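PDB 4G63: cytosolic IMP-GMP specific 5'-nucleotidase from Legionella pneumophila subsp. pneumophila, which hydrolyses the 5'-phosphate of nucleotides, with specificity for IMP and GMP, as a cytosolic 5'-nucleotidase of the HAD-type cN-II family. Local coordinates for the interface of chains A and B. Numbering follows the deposited sequence. Chains: chain A/B, Cytosolic IMP-GMP specific 5'-nucleotidase.

Contact 1: the interface of chains A and B. Residues chain A 310, 421, 425; chain B 87, 114.
In this HAD-type 5'-nucleotidase of the cN-II family, helix 418-426 of chain A, through A:Arg425 and A:Tyr421, packs on a loop of chain B that presents B:Tyr87. The aliphatic part of A:Arg425 lies across one face of the tyrosine ring: its CG sits over the middle of the ring, 3.8 Å from the centroid, in a CH-pi contact. Nearer the helix backbone, A:Arg425 CA is 3.7 Å from B:Tyr87 CE1, and CB rests close to the phenol end. An arginine suits this place because its long methylene stem can cover an aromatic face while its charged head reaches further along.

The two side chains run past each other in opposite directions. With CG anti to the backbone N (chi1 -170°), the arginine stem extends from the hydroxyl end of the ring towards its root, and a bend at chi3 lets the guanidinium settle over B:Tyr87 CB, turned 33° from the ring plane. There A:Arg425 NH2 comes 3.4 Å from the backbone carbonyl oxygen B:Tyr87 O, too far to be called a hydrogen bond.

Within chain A, A:Arg425 NE makes a weak hydrogen bond of 3.1 Å to the phenol oxygen A:Tyr421 OH, and A:Tyr421 CZ lies in plane at the guanidinium edge, which may steady the head group. The A:Tyr421 ring, part of a GMP site, also meets the partner tyrosine directly, A:Tyr421 CE2 lying 4.1 Å from B:Tyr87 CE2. At the margin, A:Leu310 CD2, a methyl on helix 309-314, passes 4.4 Å from B:Val114 O, a loose contact.

Contact 2: the interface of chains A and B. Residues chain A 421, 424, 451; chain B 86-87, 416.
The carboxylate of A:Asp424, on helix 418-426, receives a hydrogen bond from the phenol of B:Tyr87, whose OH lies 2.4 Å from A:Asp424 OD1; at this resolution the shortness of that distance carries no weight. The hydroxyl comes from above the carboxylate plane, 40° out of it. A chi1 of -172° swings the A:Asp424 carboxylate away from its own backbone N and towards this hydroxyl. A tyrosine suits the place because its face takes the A:Arg425 methylenes while its hydroxyl, at the far end, reaches the acid.

Salt bridges add to this. B:Arg86 NH2 meets the same A:Asp424 OD1 at 3.3 Å, the two planes 83° apart. OD1 thus takes both the phenol and the guanidinium. Within chain B, B:Arg86 NH1 pairs with B:Glu416 OE2 at 3.4 Å. A:Arg451 NE forms a long salt bridge to B:Glu416 OE2 at 3.6 Å, a tentative one since A:Arg451 is poorly ordered.

Flat groups of chain B lie face against neighbour. B:Arg86 NE is 3.5 Å above the B:Tyr87 ring, towards its rim, while the guanidinium has B:Glu416 OE1 over one face and the tyrosine OH over the other. A long, flat cation suits a place between two acids and an aromatic ring. B:Arg86 binds GMP, as does A:Tyr421, which touches the B:Tyr87 ring; this seam may therefore link subunit association with the nucleotide sites, though the structure alone does not show it.

Contact 1: the interface of chains A and B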
ATOM      1  N   LEU A 310     -12.063  -7.154   7.166  1.00 57.52           N
ATOM      2  CA  LEU A 310     -10.930  -8.048   7.401  1.00 56.99           C
ATOM      3  C   LEU A 310     -10.176  -7.730   8.694  1.00 56.65           C
ATOM      4  O   LEU A 310      -9.854  -8.637   9.466  1.00 57.76           O
ATOM      5  CB  LEU A 310      -9.964  -8.051   6.212  1.00 57.67           C
ATOM      6  CG  LEU A 310      -8.904  -9.170   6.223  1.00 58.59           C
ATOM      7  CD1 LEU A 310      -7.713  -8.750   7.052  1.00 58.29           C
ATOM      8  CD2 LEU A 310      -9.515 -10.480   6.761  1.00 58.95           C
ATOM      9  N   TYR A 421     -22.738  -9.038   0.719  1.00 36.64           N
ATOM     10  CA  TYR A 421     -21.425  -9.615   0.881  1.00 36.73           C
ATOM     11  C   TYR A 421     -20.858  -9.236   2.242  1.00 36.89           C
ATOM     12  O   TYR A 421     -20.302 -10.084   2.927  1.00 36.87           O
ATOM     13  CB  TYR A 421     -20.506  -9.159  -0.256  1.00 39.72           C
ATOM     14  CG  TYR A 421     -19.063  -9.046   0.148  1.00 45.87           C
ATOM     15  CD1 TYR A 421     -18.565  -7.852   0.692  1.00 46.69           C
ATOM     16  CD2 TYR A 421     -18.211 -10.149   0.087  1.00 47.22           C
ATOM     17  CE1 TYR A 421     -17.275  -7.763   1.171  1.00 48.05           C
ATOM     18  CE2 TYR A 421     -16.902 -10.068   0.569  1.00 49.76           C
ATOM     19  CZ  TYR A 421     -16.445  -8.873   1.111  1.00 50.40           C
ATOM     20  OH  TYR A 421     -15.162  -8.778   1.601  1.00 54.28           O
ATOM     21  N   ARG A 425     -19.828 -11.943   5.253  1.00 42.38           N
ATOM     22  CA  ARG A 425     -18.462 -12.069   5.734  1.00 42.84           C
ATOM     23  C   ARG A 425     -18.309 -11.648   7.183  1.00 43.38           C
ATOM     24  O   ARG A 425     -17.595 -12.293   7.946  1.00 45.39           O
ATOM     25  CB  ARG A 425     -17.513 -11.243   4.856  1.00 45.18           C
ATOM     26  CG  ARG A 425     -16.018 -11.476   5.103  1.00 47.31           C
ATOM     27  CD  ARG A 425     -15.209 -10.317   4.526  1.00 52.24           C
ATOM     28  NE  ARG A 425     -14.063 -10.739   3.719  1.00 56.89           N
ATOM     29  CZ  ARG A 425     -12.978 -11.351   4.190  1.00 58.60           C
ATOM     30  NH1 ARG A 425     -12.859 -11.629   5.490  1.00 59.82           N
ATOM     31  NH2 ARG A 425     -12.013 -11.692   3.345  1.00 58.03           N
TER
ATOM     32  N   TYR B  87     -13.286 -16.881   2.534  1.00 46.22           N
ATOM     33  CA  TYR B  87     -12.913 -15.615   3.162  1.00 46.53           C
ATOM     34  C   TYR B  87     -11.522 -15.601   3.788  1.00 46.65           C
ATOM     35  O   TYR B  87     -11.191 -14.728   4.596  1.00 46.81           O
ATOM     36  CB  TYR B  87     -13.983 -15.220   4.195  1.00 46.76           C
ATOM     37  CG  TYR B  87     -15.323 -14.902   3.562  1.00 45.59           C
ATOM     38  CD1 TYR B  87     -16.518 -15.273   4.177  1.00 43.84           C
ATOM     39  CD2 TYR B  87     -15.387 -14.244   2.331  1.00 47.49           C
ATOM     40  CE1 TYR B  87     -17.751 -15.002   3.583  1.00 47.28           C
ATOM     41  CE2 TYR B  87     -16.603 -13.963   1.721  1.00 49.77           C
ATOM     42  CZ  TYR B  87     -17.786 -14.343   2.349  1.00 51.16           C
ATOM     43  OH  TYR B  87     -18.988 -14.063   1.735  1.00 50.79           O
ATOM     44  N   VAL B 114      -6.188 -15.147   7.491  1.00 51.25           N
ATOM     45  CA  VAL B 114      -4.887 -14.672   7.052  1.00 50.79           C
ATOM     46  C   VAL B 114      -5.219 -13.540   6.099  1.00 49.98           C
ATOM     47  O   VAL B 114      -6.366 -13.410   5.686  1.00 49.71           O
ATOM     48  CB  VAL B 114      -4.086 -15.762   6.284  1.00 52.23           C
ATOM     49  CG1 VAL B 114      -4.143 -17.068   7.034  1.00 51.69           C
ATOM     50  CG2 VAL B 114      -4.632 -15.927   4.864  1.00 53.80           C
TER

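Contact 2: the interface of chains A and B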
ATOM      1  N   TYR A 421     -22.738  -9.038   0.719  1.00 36.64           N
ATOM      2  CA  TYR A 421     -21.425  -9.615   0.881  1.00 36.73           C
ATOM      3  C   TYR A 421     -20.858  -9.236   2.242  1.00 36.89           C
ATOM      4  O   TYR A 421     -20.302 -10.084   2.927  1.00 36.87           O
ATOM      5  CB  TYR A 421     -20.506  -9.159  -0.256  1.00 39.72           C
ATOM      6  CG  TYR A 421     -19.063  -9.046   0.148  1.00 45.87           C
ATOM      7  CD1 TYR A 421     -18.565  -7.852   0.692  1.00 46.69           C
ATOM      8  CD2 TYR A 421     -18.211 -10.149   0.087  1.00 47.22           C
ATOM      9  CE1 TYR A 421     -17.275  -7.763   1.171  1.00 48.05           C
ATOM     10  CE2 TYR A 421     -16.902 -10.068   0.569  1.00 49.76           C
ATOM     11  CZ  TYR A 421     -16.445  -8.873   1.111  1.00 50.40           C
ATOM     12  OH  TYR A 421     -15.162  -8.778   1.601  1.00 54.28           O
ATOM     13  N   ASP A 424     -22.624 -11.262   5.071  1.00 41.84           N
ATOM     14  CA  ASP A 424     -22.151 -12.631   4.987  1.00 42.19           C
ATOM     15  C   ASP A 424     -20.756 -12.834   5.586  1.00 42.46           C
ATOM     16  O   ASP A 424     -20.521 -13.782   6.339  1.00 40.66           O
ATOM     17  CB  ASP A 424     -22.141 -13.062   3.516  1.00 44.95           C
ATOM     18  CG  ASP A 424     -21.847 -14.542   3.329  1.00 47.00           C
ATOM     19  OD1 ASP A 424     -21.167 -14.883   2.338  1.00 49.68           O
ATOM     20  OD2 ASP A 424     -22.302 -15.369   4.149  1.00 47.83           O
ATOM     21  N   ARG A 451     -24.391 -24.400   1.093  1.00 71.87           N
ATOM     22  CA  ARG A 451     -24.395 -23.415   0.017  1.00 73.09           C
ATOM     23  C   ARG A 451     -24.738 -24.013  -1.347  1.00 70.85           C
ATOM     24  O   ARG A 451     -25.653 -23.530  -2.019  1.00 73.38           O
ATOM     25  CB  ARG A 451     -23.043 -22.696  -0.045  1.00 77.37           C
ATOM     26  CG  ARG A 451     -23.089 -21.284  -0.657  1.00 84.19           C
ATOM     27  CD  ARG A 451     -23.529 -21.269  -2.135  1.00 89.02           C
ATOM     28  NE  ARG A 451     -23.345 -19.953  -2.757  1.00 93.27           N
ATOM     29  CZ  ARG A 451     -23.509 -19.692  -4.054  1.00 95.09           C
ATOM     30  NH1 ARG A 451     -23.867 -20.661  -4.894  1.00 94.18           N
ATOM     31  NH2 ARG A 451     -23.305 -18.458  -4.513  1.00 95.57           N
TER
ATOM     32  N   ARG B  86     -13.354 -19.475   1.517  1.00 47.29           N
ATOM     33  CA  ARG B  86     -13.693 -18.370   0.635  1.00 48.66           C
ATOM     34  C   ARG B  86     -13.260 -17.021   1.211  1.00 47.26           C
ATOM     35  O   ARG B  86     -12.892 -16.124   0.467  1.00 45.00           O
ATOM     36  CB  ARG B  86     -15.206 -18.379   0.372  1.00 53.33           C
ATOM     37  CG  ARG B  86     -15.745 -17.190  -0.418  1.00 60.74           C
ATOM     38  CD  ARG B  86     -17.273 -17.254  -0.520  1.00 65.63           C
ATOM     39  NE  ARG B  86     -17.880 -17.472   0.795  1.00 69.33           N
ATOM     40  CZ  ARG B  86     -19.189 -17.583   1.022  1.00 71.11           C
ATOM     41  NH1 ARG B  86     -20.056 -17.498   0.016  1.00 71.55           N
ATOM     42  NH2 ARG B  86     -19.632 -17.780   2.263  1.00 70.24           N
ATOM     43  N   TYR B  87     -13.286 -16.881   2.534  1.00 46.22           N
ATOM     44  CA  TYR B  87     -12.913 -15.615   3.162  1.00 46.53           C
ATOM     45  C   TYR B  87     -11.522 -15.601   3.788  1.00 46.65           C
ATOM     46  O   TYR B  87     -11.191 -14.728   4.596  1.00 46.81           O
ATOM     47  CB  TYR B  87     -13.983 -15.220   4.195  1.00 46.76           C
ATOM     48  CG  TYR B  87     -15.323 -14.902   3.562  1.00 45.59           C
ATOM     49  CD1 TYR B  87     -16.518 -15.273   4.177  1.00 43.84           C
ATOM     50  CD2 TYR B  87     -15.387 -14.244   2.331  1.00 47.49           C
ATOM     51  CE1 TYR B  87     -17.751 -15.002   3.583  1.00 47.28           C
ATOM     52  CE2 TYR B  87     -16.603 -13.963   1.721  1.00 49.77           C
ATOM     53  CZ  TYR B  87     -17.786 -14.343   2.349  1.00 51.16           C
ATOM     54  OH  TYR B  87     -18.988 -14.063   1.735  1.00 50.79           O
ATOM     55  N   GLU B 416     -17.475 -23.004   0.542  1.00 54.00           N
ATOM     56  CA  GLU B 416     -16.602 -22.995  -0.622  1.00 54.02           C
ATOM     57  C   GLU B 416     -15.167 -22.605  -0.259  1.00 52.35           C
ATOM     58  O   GLU B 416     -14.935 -21.726   0.569  1.00 52.41           O
ATOM     59  CB  GLU B 416     -17.134 -22.072  -1.723  1.00 56.53           C
ATOM     60  CG  GLU B 416     -17.596 -20.712  -1.292  1.00 60.06           C
ATOM     61  CD  GLU B 416     -19.054 -20.707  -0.899  1.00 63.70           C
ATOM     62  OE1 GLU B 416     -19.371 -21.032   0.278  1.00 65.43           O
ATOM     63  OE2 GLU B 416     -19.882 -20.389  -1.780  1.00 62.94           O
TER

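The centres of contact 1 and contact 2, taken over their C-alpha atoms, are about 8 Å apart, and both draw on A:Tyr421 and B:Tyr87. They join through helix 418-426 of chain A and the loop of chain B that carries the shared B:Tyr87. This ring is clasped on opposite faces, by the arginine of chain A in contact 1 and by its own neighbour B:Arg86 in contact 2. Two-fold symmetry repeats both contacts with the chains exchanged. Since A:Tyr421 and B:Arg86 belong to GMP sites, those sites border the seam between subunits of the four-chain assembly, where nucleotide binding and association could influence each other.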